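Local coordinates for protein putative Xylose isomerase (Rhodospirillum rubrum, PDB 3QXB) that probably works as an isomerase of the xylose isomerase-like TIM-barrel family, binding manganese(II) and iron(III) ions, at residues Y54-T59 against L93-Y98; E87-G92 against A124-P129; L102-E107 against S137-D142; L111-L116 against W160-A165. All coordinates share one frame; numbering follows the deposited sequence.

Contact 1 of 4, residues Y54-T59 against L93-Y98; sequences YTYDLT and LASYTY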
loop_
_atom_site.group_PDB
_atom_site.type_symbol
_atom_site.label_atom_id
_atom_site.label_comp_id
_atom_site.label_asym_id
_atom_site.label_seq_id
_atom_site.Cartn_x
_atom_site.Cartn_y
_atom_site.Cartn_z
ATOM N N TYR A 54 -6.609 -6.481 -13.821
ATOM C CA TYR A 54 -7.180 -5.385 -13.068
ATOM C C TYR A 54 -6.686 -5.519 -11.643
ATOM O O TYR A 54 -6.584 -6.628 -11.152
ATOM C CB TYR A 54 -8.687 -5.496 -13.142
ATOM C CG TYR A 54 -9.492 -4.443 -12.392
ATOM C CD1 TYR A 54 -9.829 -3.223 -12.988
ATOM C CD2 TYR A 54 -9.968 -4.695 -11.127
ATOM C CE1 TYR A 54 -10.593 -2.261 -12.302
ATOM C CE2 TYR A 54 -10.753 -3.768 -10.473
ATOM C CZ TYR A 54 -11.053 -2.550 -11.055
ATOM O OH TYR A 54 -11.832 -1.626 -10.316
ATOM N N THR A 55 -6.343 -4.410 -10.987
ATOM C CA THR A 55 -5.799 -4.462 -9.618
ATOM C C THR A 55 -6.875 -4.089 -8.558
ATOM O O THR A 55 -7.668 -3.162 -8.760
ATOM C CB THR A 55 -4.560 -3.527 -9.458
ATOM O OG1 THR A 55 -4.063 -3.573 -8.109
ATOM C CG2 THR A 55 -4.881 -2.052 -9.815
ATOM N N TYR A 56 -6.891 -4.796 -7.435
ATOM C CA TYR A 56 -7.754 -4.411 -6.292
ATOM C C TYR A 56 -7.479 -2.953 -5.835
ATOM O O TYR A 56 -8.318 -2.347 -5.204
ATOM C CB TYR A 56 -7.505 -5.285 -5.097
ATOM C CG TYR A 56 -7.776 -6.799 -5.215
ATOM C CD1 TYR A 56 -8.179 -7.405 -6.404
ATOM C CD2 TYR A 56 -7.544 -7.609 -4.135
ATOM C CE1 TYR A 56 -8.372 -8.779 -6.459
ATOM C CE2 TYR A 56 -7.706 -8.992 -4.198
ATOM C CZ TYR A 56 -8.112 -9.573 -5.334
ATOM O OH TYR A 56 -8.331 -10.961 -5.351
ATOM N N ASP A 57 -6.293 -2.423 -6.142
ATOM C CA ASP A 57 -5.900 -1.048 -5.835
ATOM C C ASP A 57 -6.728 0.035 -6.568
ATOM O O ASP A 57 -6.560 1.206 -6.291
ATOM C CB ASP A 57 -4.386 -0.831 -6.082
ATOM C CG ASP A 57 -3.496 -1.381 -4.950
ATOM O OD1 ASP A 57 -3.991 -1.852 -3.887
ATOM O OD2 ASP A 57 -2.255 -1.366 -5.109
ATOM N N LEU A 58 -7.598 -0.334 -7.504
ATOM C CA LEU A 58 -8.482 0.643 -8.154
ATOM C C LEU A 58 -9.847 0.647 -7.484
ATOM O O LEU A 58 -10.428 1.705 -7.330
ATOM C CB LEU A 58 -8.656 0.351 -9.644
ATOM C CG LEU A 58 -7.511 0.746 -10.572
ATOM C CD1 LEU A 58 -7.722 0.129 -11.990
ATOM C CD2 LEU A 58 -7.438 2.235 -10.667
ATOM N N THR A 59 -10.323 -0.529 -7.034
ATOM C CA THR A 59 -11.571 -0.648 -6.318
ATOM C C THR A 59 -11.407 -1.699 -5.194
ATOM O O THR A 59 -11.247 -2.896 -5.478
ATOM C CB THR A 59 -12.796 -1.006 -7.284
ATOM O OG1 THR A 59 -12.590 -2.248 -7.896
ATOM C CG2 THR A 59 -13.061 0.063 -8.372
ATOM N N LEU A 93 -1.186 -3.282 -3.459
ATOM C CA LEU A 93 -0.496 -2.879 -2.220
ATOM C C LEU A 93 -1.410 -2.758 -1.038
ATOM O O LEU A 93 -1.003 -3.105 0.056
ATOM C CB LEU A 93 0.403 -1.606 -2.416
ATOM C CG LEU A 93 1.465 -1.813 -3.555
ATOM C CD1 LEU A 93 2.497 -0.665 -3.693
ATOM C CD2 LEU A 93 2.248 -3.194 -3.521
ATOM N N ALA A 94 -2.641 -2.255 -1.224
ATOM C CA ALA A 94 -3.614 -2.127 -0.115
ATOM C C ALA A 94 -3.843 -3.509 0.543
ATOM O O ALA A 94 -3.804 -3.645 1.781
ATOM C CB ALA A 94 -4.920 -1.551 -0.619
ATOM N N SER A 95 -4.012 -4.506 -0.326
ATOM C CA SER A 95 -4.207 -5.883 0.073
ATOM C C SER A 95 -2.983 -6.467 0.748
ATOM O O SER A 95 -3.100 -7.114 1.771
ATOM C CB SER A 95 -4.582 -6.780 -1.137
ATOM O OG SER A 95 -4.708 -8.155 -0.734
ATOM N N TYR A 96 -1.812 -6.243 0.170
ATOM C CA TYR A 96 -0.574 -6.888 0.626
ATOM C C TYR A 96 -0.082 -6.331 1.930
ATOM O O TYR A 96 0.760 -6.951 2.553
ATOM C CB TYR A 96 0.524 -6.750 -0.421
ATOM C CG TYR A 96 1.730 -7.630 -0.182
ATOM C CD1 TYR A 96 1.617 -9.024 -0.100
ATOM C CD2 TYR A 96 3.004 -7.066 -0.006
ATOM C CE1 TYR A 96 2.734 -9.815 0.105
ATOM C CE2 TYR A 96 4.142 -7.880 0.214
ATOM C CZ TYR A 96 3.994 -9.247 0.245
ATOM O OH TYR A 96 5.106 -10.030 0.476
ATOM N N THR A 97 -0.600 -5.163 2.321
ATOM C CA THR A 97 -0.332 -4.551 3.633
ATOM C C THR A 97 -0.662 -5.445 4.838
ATOM O O THR A 97 -0.025 -5.334 5.896
ATOM C CB THR A 97 -1.089 -3.197 3.727
ATOM O OG1 THR A 97 -0.487 -2.287 2.803
ATOM C CG2 THR A 97 -1.035 -2.586 5.092
ATOM N N TYR A 98 -1.622 -6.365 4.657
ATOM C CA TYR A 98 -2.131 -7.217 5.734
ATOM C C TYR A 98 -1.659 -8.653 5.556
ATOM O O TYR A 98 -1.177 -9.032 4.458
ATOM C CB TYR A 98 -3.658 -7.078 5.787
ATOM C CG TYR A 98 -4.062 -5.607 6.072
ATOM C CD1 TYR A 98 -3.918 -5.066 7.309
ATOM C CD2 TYR A 98 -4.479 -4.773 5.059
ATOM C CE1 TYR A 98 -4.259 -3.724 7.584
ATOM C CE2 TYR A 98 -4.806 -3.435 5.308
ATOM C CZ TYR A 98 -4.699 -2.921 6.555
ATOM O OH TYR A 98 -4.998 -1.581 6.774
HETATM O O HOH W 1 -4.900 -4.234 -3.177
#

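Contact 2 of 4, residues E87-G92 against A124-P129; sequences ESTFGG and AAMEVP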
loop_
_atom_site.group_PDB
_atom_site.type_symbol
_atom_site.label_atom_id
_atom_site.label_comp_id
_atom_site.label_asym_id
_atom_site.label_seq_id
_atom_site.Cartn_x
_atom_site.Cartn_y
_atom_site.Cartn_z
ATOM N N GLU A 87 -8.372 -10.458 -18.115
ATOM C CA GLU A 87 -8.175 -11.861 -17.792
ATOM C C GLU A 87 -8.305 -12.232 -16.320
ATOM O O GLU A 87 -8.697 -13.372 -15.974
ATOM C CB GLU A 87 -6.797 -12.306 -18.340
ATOM C CG GLU A 87 -6.770 -12.220 -19.849
ATOM C CD GLU A 87 -5.507 -12.818 -20.479
ATOM O OE1 GLU A 87 -4.396 -12.474 -20.042
ATOM O OE2 GLU A 87 -5.665 -13.632 -21.403
ATOM N N SER A 88 -8.009 -11.280 -15.446
ATOM C CA SER A 88 -8.053 -11.546 -14.028
ATOM C C SER A 88 -7.999 -10.249 -13.299
ATOM O O SER A 88 -7.655 -9.216 -13.853
ATOM C CB SER A 88 -6.877 -12.400 -13.563
ATOM O OG SER A 88 -5.643 -11.880 -14.032
ATOM N N THR A 89 -8.382 -10.320 -12.040
ATOM C CA THR A 89 -8.214 -9.264 -11.080
ATOM C C THR A 89 -7.162 -9.813 -10.161
ATOM O O THR A 89 -6.911 -11.028 -10.130
ATOM C CB THR A 89 -9.499 -8.934 -10.240
ATOM O OG1 THR A 89 -9.937 -10.089 -9.518
ATOM C CG2 THR A 89 -10.639 -8.372 -11.123
ATOM N N PHE A 90 -6.494 -8.922 -9.439
ATOM C CA PHE A 90 -5.377 -9.327 -8.599
ATOM C C PHE A 90 -5.117 -8.340 -7.490
ATOM O O PHE A 90 -5.230 -7.148 -7.701
ATOM C CB PHE A 90 -4.107 -9.477 -9.425
ATOM C CG PHE A 90 -3.223 -10.628 -8.957
ATOM C CD1 PHE A 90 -3.444 -11.898 -9.434
ATOM C CD2 PHE A 90 -2.201 -10.431 -8.026
ATOM C CE1 PHE A 90 -2.709 -12.968 -8.981
ATOM C CE2 PHE A 90 -1.458 -11.503 -7.589
ATOM C CZ PHE A 90 -1.690 -12.748 -8.073
ATOM N N GLY A 91 -4.683 -8.855 -6.335
ATOM C CA GLY A 91 -4.228 -8.037 -5.194
ATOM C C GLY A 91 -3.125 -7.069 -5.544
ATOM O O GLY A 91 -2.249 -7.351 -6.402
ATOM N N GLY A 92 -3.180 -5.925 -4.878
ATOM C CA GLY A 92 -2.174 -4.888 -4.992
ATOM C C GLY A 92 -1.646 -4.526 -3.610
ATOM O O GLY A 92 -1.614 -5.381 -2.695
ATOM N N ALA A 124 -16.655 -11.509 -10.021
ATOM C CA ALA A 124 -17.850 -12.075 -10.694
ATOM C C ALA A 124 -18.733 -10.950 -11.234
ATOM O O ALA A 124 -19.295 -11.049 -12.304
ATOM C CB ALA A 124 -18.686 -12.926 -9.701
ATOM N N ALA A 125 -18.839 -9.865 -10.491
ATOM C CA ALA A 125 -19.663 -8.721 -10.928
ATOM C C ALA A 125 -19.124 -8.146 -12.225
ATOM O O ALA A 125 -19.907 -7.759 -13.129
ATOM C CB ALA A 125 -19.723 -7.647 -9.800
HETATM N N MSE A 126 -17.792 -8.139 -12.348
HETATM C CA MSE A 126 -17.082 -7.696 -13.568
HETATM C C MSE A 126 -17.154 -8.665 -14.725
HETATM O O MSE A 126 -16.750 -8.318 -15.828
HETATM C CB MSE A 126 -15.595 -7.415 -13.277
HETATM C CG MSE A 126 -15.387 -6.308 -12.308
HETATM SE SE MSE A 126 -13.591 -6.017 -11.732
HETATM C CE MSE A 126 -12.953 -5.045 -13.257
ATOM N N GLU A 127 -17.659 -9.875 -14.457
ATOM C CA GLU A 127 -17.608 -11.018 -15.380
ATOM C C GLU A 127 -16.183 -11.336 -15.799
ATOM O O GLU A 127 -15.917 -11.699 -16.937
ATOM C CB GLU A 127 -18.545 -10.830 -16.562
ATOM C CG GLU A 127 -19.975 -10.613 -16.154
ATOM C CD GLU A 127 -20.866 -10.258 -17.324
ATOM O OE1 GLU A 127 -20.496 -10.514 -18.497
ATOM O OE2 GLU A 127 -21.954 -9.731 -17.055
ATOM N N VAL A 128 -15.257 -11.227 -14.849
ATOM C CA VAL A 128 -13.889 -11.606 -15.054
ATOM C C VAL A 128 -13.715 -13.029 -14.490
ATOM O O VAL A 128 -14.227 -13.355 -13.415
ATOM C CB VAL A 128 -12.955 -10.580 -14.379
ATOM C CG1 VAL A 128 -11.497 -11.033 -14.329
ATOM C CG2 VAL A 128 -13.097 -9.261 -15.075
ATOM N N PRO A 129 -12.978 -13.880 -15.203
ATOM C CA PRO A 129 -12.926 -15.310 -14.885
ATOM C C PRO A 129 -12.012 -15.768 -13.758
ATOM O O PRO A 129 -12.159 -16.896 -13.293
ATOM C CB PRO A 129 -12.476 -15.955 -16.200
ATOM C CG PRO A 129 -11.881 -14.896 -17.002
ATOM C CD PRO A 129 -12.330 -13.552 -16.477
#

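Contact 3 of 4, residues L102-E107 against S137-D142; sequences LAPTLE and SYSAAD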
loop_
_atom_site.group_PDB
_atom_site.type_symbol
_atom_site.label_atom_id
_atom_site.label_comp_id
_atom_site.label_asym_id
_atom_site.label_seq_id
_atom_site.Cartn_x
_atom_site.Cartn_y
_atom_site.Cartn_z
ATOM N N LEU A 102 -2.143 -16.236 6.638
ATOM C CA LEU A 102 -1.095 -16.733 7.572
ATOM C C LEU A 102 -0.979 -15.901 8.874
ATOM O O LEU A 102 -0.058 -16.093 9.687
ATOM C CB LEU A 102 0.234 -16.862 6.846
ATOM C CG LEU A 102 0.211 -17.737 5.586
ATOM C CD1 LEU A 102 1.601 -17.825 4.942
ATOM C CD2 LEU A 102 -0.302 -19.150 5.822
ATOM N N ALA A 103 -1.965 -15.029 9.098
ATOM C CA ALA A 103 -1.985 -14.153 10.260
ATOM C C ALA A 103 -1.992 -14.929 11.600
ATOM O O ALA A 103 -2.371 -16.089 11.660
ATOM C CB ALA A 103 -3.221 -13.187 10.169
ATOM N N PRO A 104 -1.586 -14.274 12.692
ATOM C CA PRO A 104 -1.363 -15.011 13.932
ATOM C C PRO A 104 -2.614 -15.301 14.796
ATOM O O PRO A 104 -2.495 -16.005 15.775
ATOM C CB PRO A 104 -0.365 -14.122 14.686
ATOM C CG PRO A 104 -0.721 -12.704 14.192
ATOM C CD PRO A 104 -0.983 -12.941 12.721
ATOM N N THR A 105 -3.794 -14.793 14.441
ATOM C CA THR A 105 -5.037 -15.196 15.114
ATOM C C THR A 105 -6.013 -15.694 14.077
ATOM O O THR A 105 -5.937 -15.295 12.879
ATOM C CB THR A 105 -5.709 -14.057 15.880
ATOM O OG1 THR A 105 -6.283 -13.135 14.939
ATOM C CG2 THR A 105 -4.691 -13.318 16.866
ATOM N N LEU A 106 -6.919 -16.577 14.506
ATOM C CA LEU A 106 -7.932 -17.117 13.597
ATOM C C LEU A 106 -8.834 -15.980 13.103
ATOM O O LEU A 106 -9.256 -16.011 11.975
ATOM C CB LEU A 106 -8.786 -18.208 14.254
ATOM C CG LEU A 106 -9.840 -18.904 13.368
ATOM C CD1 LEU A 106 -9.178 -19.613 12.142
ATOM C CD2 LEU A 106 -10.703 -19.877 14.172
ATOM N N GLU A 107 -9.134 -14.997 13.944
ATOM C CA GLU A 107 -9.951 -13.861 13.487
ATOM C C GLU A 107 -9.285 -13.091 12.345
ATOM O O GLU A 107 -9.949 -12.695 11.383
ATOM C CB GLU A 107 -10.261 -12.899 14.646
ATOM C CG GLU A 107 -11.498 -13.279 15.437
ATOM C CD GLU A 107 -11.896 -12.231 16.489
ATOM O OE1 GLU A 107 -11.380 -11.092 16.521
ATOM O OE2 GLU A 107 -12.724 -12.576 17.319
ATOM N N SER A 137 0.929 -13.816 5.159
ATOM C CA SER A 137 2.175 -13.515 5.817
ATOM C C SER A 137 2.183 -13.895 7.277
ATOM O O SER A 137 1.237 -13.598 7.994
ATOM C CB SER A 137 2.411 -11.998 5.665
ATOM O OG SER A 137 3.649 -11.601 6.178
ATOM N N TYR A 138 3.271 -14.514 7.734
ATOM C CA TYR A 138 3.435 -14.844 9.150
ATOM C C TYR A 138 3.943 -13.659 9.923
ATOM O O TYR A 138 4.730 -12.879 9.430
ATOM C CB TYR A 138 4.438 -15.988 9.353
ATOM C CG TYR A 138 3.977 -17.322 8.846
ATOM C CD1 TYR A 138 2.937 -18.013 9.464
ATOM C CD2 TYR A 138 4.600 -17.920 7.731
ATOM C CE1 TYR A 138 2.508 -19.259 8.978
ATOM C CE2 TYR A 138 4.188 -19.181 7.264
ATOM C CZ TYR A 138 3.131 -19.830 7.876
ATOM O OH TYR A 138 2.753 -21.064 7.401
ATOM N N SER A 139 3.546 -13.574 11.174
ATOM C CA SER A 139 4.107 -12.585 12.072
ATOM C C SER A 139 5.580 -12.941 12.331
ATOM O O SER A 139 6.009 -14.054 12.038
ATOM C CB SER A 139 3.320 -12.516 13.390
ATOM O OG SER A 139 3.567 -13.643 14.210
ATOM N N ALA A 140 6.332 -12.004 12.884
ATOM C CA ALA A 140 7.747 -12.190 13.180
ATOM C C ALA A 140 8.002 -13.382 14.109
ATOM O O ALA A 140 8.911 -14.159 13.870
ATOM C CB ALA A 140 8.332 -10.891 13.808
ATOM N N ALA A 141 7.209 -13.508 15.172
ATOM C CA ALA A 141 7.296 -14.640 16.102
ATOM C C ALA A 141 6.907 -15.980 15.424
ATOM O O ALA A 141 7.657 -16.973 15.500
ATOM C CB ALA A 141 6.415 -14.375 17.366
ATOM N N ASP A 142 5.774 -16.000 14.720
ATOM C CA ASP A 142 5.307 -17.233 14.079
ATOM C C ASP A 142 6.254 -17.680 12.969
ATOM O O ASP A 142 6.452 -18.886 12.782
ATOM C CB ASP A 142 3.895 -17.067 13.513
ATOM C CG ASP A 142 2.838 -17.083 14.584
ATOM O OD1 ASP A 142 3.140 -17.461 15.749
ATOM O OD2 ASP A 142 1.681 -16.761 14.243
HETATM O O HOH W 2 1.307 -15.315 12.052
#

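Contact 4 of 4, residues L111-L116 against W160-A165; sequences LGYQHL and WIELAA. With EDO (1,2-ethanediol), chain O.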
loop_
_atom_site.group_PDB
_atom_site.type_symbol
_atom_site.label_atom_id
_atom_site.label_comp_id
_atom_site.label_asym_id
_atom_site.label_seq_id
_atom_site.Cartn_x
_atom_site.Cartn_y
_atom_site.Cartn_z
ATOM N N LEU A 111 -10.473 -12.709 8.449
ATOM C CA LEU A 111 -10.521 -11.452 7.692
ATOM C C LEU A 111 -9.824 -11.599 6.335
ATOM O O LEU A 111 -10.242 -11.006 5.349
ATOM C CB LEU A 111 -9.977 -10.287 8.490
ATOM C CG LEU A 111 -10.881 -9.870 9.655
ATOM C CD1 LEU A 111 -10.120 -9.010 10.755
ATOM C CD2 LEU A 111 -12.171 -9.189 9.165
ATOM N N GLY A 112 -8.801 -12.447 6.258
ATOM C CA GLY A 112 -8.205 -12.782 4.965
ATOM C C GLY A 112 -9.164 -13.537 4.062
ATOM O O GLY A 112 -9.290 -13.227 2.882
ATOM N N TYR A 113 -9.828 -14.542 4.625
ATOM C CA TYR A 113 -10.914 -15.270 3.956
ATOM C C TYR A 113 -11.938 -14.277 3.336
ATOM O O TYR A 113 -12.237 -14.306 2.165
ATOM C CB TYR A 113 -11.592 -16.230 4.936
ATOM C CG TYR A 113 -12.610 -17.119 4.271
ATOM C CD1 TYR A 113 -13.854 -16.628 3.958
ATOM C CD2 TYR A 113 -12.324 -18.477 3.983
ATOM C CE1 TYR A 113 -14.814 -17.407 3.348
ATOM C CE2 TYR A 113 -13.251 -19.254 3.362
ATOM C CZ TYR A 113 -14.510 -18.712 3.035
ATOM O OH TYR A 113 -15.476 -19.461 2.429
ATOM N N GLN A 114 -12.432 -13.381 4.153
ATOM C CA GLN A 114 -13.491 -12.458 3.772
ATOM C C GLN A 114 -12.962 -11.475 2.721
ATOM O O GLN A 114 -13.645 -11.129 1.742
ATOM C CB GLN A 114 -14.011 -11.743 5.027
ATOM C CG GLN A 114 -15.247 -10.831 4.730
ATOM C CD GLN A 114 -15.898 -10.208 5.934
ATOM O OE1 GLN A 114 -17.041 -9.727 5.841
ATOM N NE2 GLN A 114 -15.201 -10.183 7.061
ATOM N N HIS A 115 -11.699 -11.084 2.854
ATOM C CA HIS A 115 -11.072 -10.227 1.862
ATOM C C HIS A 115 -11.186 -10.833 0.487
ATOM O O HIS A 115 -11.702 -10.179 -0.421
ATOM C CB HIS A 115 -9.606 -9.956 2.209
ATOM C CG HIS A 115 -8.884 -9.119 1.197
ATOM N ND1 HIS A 115 -9.132 -7.769 1.036
ATOM C CD2 HIS A 115 -7.892 -9.427 0.334
ATOM C CE1 HIS A 115 -8.351 -7.301 0.072
ATOM N NE2 HIS A 115 -7.569 -8.275 -0.346
ATOM N N LEU A 116 -10.705 -12.080 0.335
ATOM C CA LEU A 116 -10.753 -12.784 -0.932
ATOM C C LEU A 116 -12.172 -13.146 -1.409
ATOM O O LEU A 116 -12.453 -13.086 -2.619
ATOM C CB LEU A 116 -9.859 -14.027 -0.860
ATOM C CG LEU A 116 -9.606 -14.865 -2.116
ATOM C CD1 LEU A 116 -9.310 -14.014 -3.351
ATOM C CD2 LEU A 116 -8.499 -15.855 -1.833
ATOM N N TRP A 160 -8.699 -21.935 1.422
ATOM C CA TRP A 160 -8.622 -21.733 -0.015
ATOM C C TRP A 160 -9.477 -22.754 -0.738
ATOM O O TRP A 160 -10.008 -22.468 -1.808
ATOM C CB TRP A 160 -7.176 -21.753 -0.544
ATOM C CG TRP A 160 -6.531 -20.377 -0.442
ATOM C CD1 TRP A 160 -6.161 -19.742 0.687
ATOM C CD2 TRP A 160 -6.233 -19.487 -1.519
ATOM N NE1 TRP A 160 -5.644 -18.502 0.397
ATOM C CE2 TRP A 160 -5.692 -18.312 -0.952
ATOM C CE3 TRP A 160 -6.395 -19.548 -2.903
ATOM C CZ2 TRP A 160 -5.263 -17.242 -1.725
ATOM C CZ3 TRP A 160 -5.988 -18.480 -3.663
ATOM C CH2 TRP A 160 -5.434 -17.336 -3.071
ATOM N N ILE A 161 -9.599 -23.940 -0.160
ATOM C CA ILE A 161 -10.508 -24.943 -0.682
ATOM C C ILE A 161 -11.935 -24.452 -0.696
ATOM O O ILE A 161 -12.602 -24.532 -1.720
ATOM C CB ILE A 161 -10.356 -26.288 0.092
ATOM C CG1 ILE A 161 -8.969 -26.863 -0.236
ATOM C CG2 ILE A 161 -11.516 -27.225 -0.209
ATOM C CD1 ILE A 161 -8.519 -27.967 0.711
ATOM N N GLU A 162 -12.393 -23.942 0.435
ATOM C CA GLU A 162 -13.738 -23.372 0.547
ATOM C C GLU A 162 -13.975 -22.186 -0.423
ATOM O O GLU A 162 -15.054 -22.036 -0.998
ATOM C CB GLU A 162 -13.942 -22.871 1.972
ATOM C CG GLU A 162 -15.355 -22.944 2.432
ATOM C CD GLU A 162 -15.574 -22.620 3.917
ATOM O OE1 GLU A 162 -14.649 -22.627 4.748
ATOM O OE2 GLU A 162 -16.738 -22.375 4.251
ATOM N N LEU A 163 -12.959 -21.335 -0.522
ATOM C CA LEU A 163 -13.002 -20.170 -1.392
ATOM C C LEU A 163 -13.006 -20.580 -2.879
ATOM O O LEU A 163 -13.675 -19.944 -3.670
ATOM C CB LEU A 163 -11.863 -19.216 -1.085
ATOM C CG LEU A 163 -12.028 -18.387 0.190
ATOM C CD1 LEU A 163 -10.666 -17.769 0.561
ATOM C CD2 LEU A 163 -13.087 -17.350 -0.011
ATOM N N ALA A 164 -12.292 -21.639 -3.250
ATOM C CA ALA A 164 -12.380 -22.153 -4.625
ATOM C C ALA A 164 -13.812 -22.669 -4.915
ATOM O O ALA A 164 -14.344 -22.425 -5.988
ATOM C CB ALA A 164 -11.290 -23.244 -4.892
ATOM N N ALA A 165 -14.463 -23.305 -3.940
ATOM C CA ALA A 165 -15.861 -23.741 -4.088
ATOM C C ALA A 165 -16.797 -22.547 -4.279
ATOM O O ALA A 165 -17.679 -22.564 -5.143
ATOM C CB ALA A 165 -16.321 -24.576 -2.863
HETATM C C1 EDO O . -19.402 -17.134 1.045
HETATM O O1 EDO O . -20.382 -18.134 1.372
HETATM C C2 EDO O . -18.037 -17.798 0.954
HETATM O O2 EDO O . -17.695 -18.325 2.218
#

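Contact 1 of 4, residues Y54-T59 against L93-Y98
The carboxylate of Asp57 meets the amino end of the short helix 93-96 with both oxygens. Leu93 N donates to Asp57 OD2 at 2.7 Å and Ala94 N donates to Asp57 OD1 at 3.0 Å, each on the syn side. A water extends the grip, donating to Asp57 OD1 at 2.6 Å while accepting from Ser95 N at 3.0 Å. Asp57 CG stands anti to the carbonyl carbon (chi1 -79°), which brings the carboxylate round to the helix start although the CB bond does not aim there. Asp57 N bonds Thr55 OG1 in an ST turn. The helix end would probably stabilise the negative charge. Replacing Asp57 by an alanine would probably leave the N-H groups of Leu93 and Ala94 without their acceptors.

Packing is looser at Tyr56, whose CD2 comes no nearer than 4.3 Å to Ser95 CB. Leu93, its side chain about 7 Å from the bound manganese and iron ions, and Ala94 are partly exposed, and Tyr98 of the second subunit packs on Ala94. The contact links the end of barrel strand 51-55 to the helix that follows the adjacent strand 85-90, while helix 106-125 packs against Tyr56.

Contact 2 of 4, residues E87-G92 against A124-P129
Val128, Pro129 and Met126 pack on Glu87, Ser88 and Thr89 in a purely van der Waals contact, in which the turn leading from helix 106-125 to strand 130-133 lies against the preceding parallel strand 85-90. It belongs to a beta-alpha-beta unit of the barrel, seen where the crossover returns to the sheet. The end-to-end CA directions of 87 to 89 and of 126 to 129 are 117° apart, and the two segments together bury 191 Å².

Val128 is at the centre. Its CG1, anti to the backbone N (chi1 170°), presses on main chain more than on side chains: Val128 CG1 lies 3.5 Å from Ser88 CA and 3.9 Å from Thr89 N. Beside it the proline ring meets a carbonyl, with Pro129 CD 3.7 Å from Glu87 O. On the other flank the methyl of Thr89 receives the selenium of Met126, a selenomethionine, at 3.8 Å between Thr89 CG2 and Met126 SE.

What turns the chain toward the strand is a Schellman motif at Glu127, with positive phi (56°) and two bonds back into the last turn; Glu127 N bonds Ala124 O at 2.9 Å. The polar ends are engaged outside this packing: Ser88 OG with Gln53, Thr89 OG1 with Thr131 and Thr123, and Glu87 with Thr282 and Lys21. Strand 85-90 is flanked by strands 51-55 and 130-133, with Thr89 bonding to Ala130 through the backbone, while Met126 reaches across to Tyr54 of strand 51-55 and to Ala72 and Ala76 of helix 65-81.

Contact 3 of 4, residues L102-E107 against S137-D142
Leu102 and Tyr138 make the apolar part of this contact, a CH-pi interaction. Leu102 CD1 stands over one ring face, 4.0 Å from the centroid of the Tyr138 ring and 23° off its normal, displaced toward the rim on the CE2 side. Tyr138 CB points away from the other segment, but with CG anti to the carbonyl carbon (chi1 -68°) the ring swings back under the leucine. Leu102 CB lies 3.6 Å from Ser137 N. The phenol ends in a bond from its hydroxyl to Arg149 O.

The polar part runs through one water. It donates to Leu102 O at 2.8 Å and to Asp142 OD2 at 2.7 Å, and accepts from Ser139 N at 3.0 Å, where the segments make no direct hydrogen bond.

A third group gathers at Pro104 CB. Pro104 CB approaches Asp142 OD2 to 3.4 Å and lies 4.0 Å from Ser139 OG, which caps the following helical turn by accepting from Asp142 N. Arg148 ties both sides, through a salt bridge to Asp142 OD1 and a hydrogen bond to Pro104 O.

Two carbonyls, Leu102 O and Ser137 O, face each other at 3.3 Å, and as both are acceptors each needs a donor from a third party: the water serves the first, Asn99 the second. These TIM-barrel loops, one after helix 93-96 and the other after strand 130-133, are therefore joined by apolar overlap and mediated bonds, beside Arg71 and Lys31 of the second subunit, and the Asp142 carboxylate is shared between the water at OD2 and Arg148 at OD1.

Contact 4 of 4, residues L111-L116 against W160-A165
Tyr113 and Leu116 face Trp160, Glu162 and Leu163 across two neighbouring helices of the outer layer of the TIM barrel. The short segments run nearly parallel, at a signed crossing angle of -22° with axes 10.6 Å apart at closest approach.

Two CH-pi contacts, set in opposite senses, dominate. In one, segment 111-116 of helix 106-125 supplies the ring: Tyr113 CG, anti to the backbone N (chi1 -173°), carries it across to Leu163. Leu163 CD2 sits 3.8 Å from the centroid of the Tyr113 ring, 15° off the normal, and Leu163 CG touches Tyr113 CE2 at 3.5 Å. In the other the ring belongs to segment 160-165 of helix 146-170: Leu116 CD2 lies 3.7 Å from the centroid of the six-membered ring of Trp160. That indole also meets Phe101 and Phe135.

Aliphatic contacts fill in between. Leu116 CD2 and Leu163 CD1 meet at 3.8 Å, joining the two CH-pi pairs. At the exposed margin Glu162 CB stands in the plane of the Tyr113 ring at its edge, and Glu162 CG reaches Tyr113 OH at 3.5 Å. With an alanine in place of Tyr113, Leu163 would probably lose the ring face beneath CG and CD2, opening a gap beside the aliphatic part of Glu162.

The polar term lies on the outer side, where a 1,2-ethanediol, probably from the crystallisation liquor, hydrogen-bonds at the tyrosine edge, its O2 2.5 Å from Tyr113 OH.

How the contacts relate
Contacts 2, 3 and 4 share helix 106-125: contact 3 at the loop entering it, contact 4 on its middle and contact 2 at its exit, so contacts 2 and 3 lie about 27 Å apart between centres. Contact 1 closes along the chain before contacts 3 and 4 open, whereas contact 2 alternates with each of the others. Contacts 1 and 2 touch directly, their centres about 12 Å apart, because strands 51-55 and 85-90 are neighbours in the barrel sheet. His115 of segment 111-116 joins contact 4 to Ser95 of contact 1. Together they tie successive beta-alpha units into the barrel wall, and contacts 1, 3 and 4 also border the second subunit.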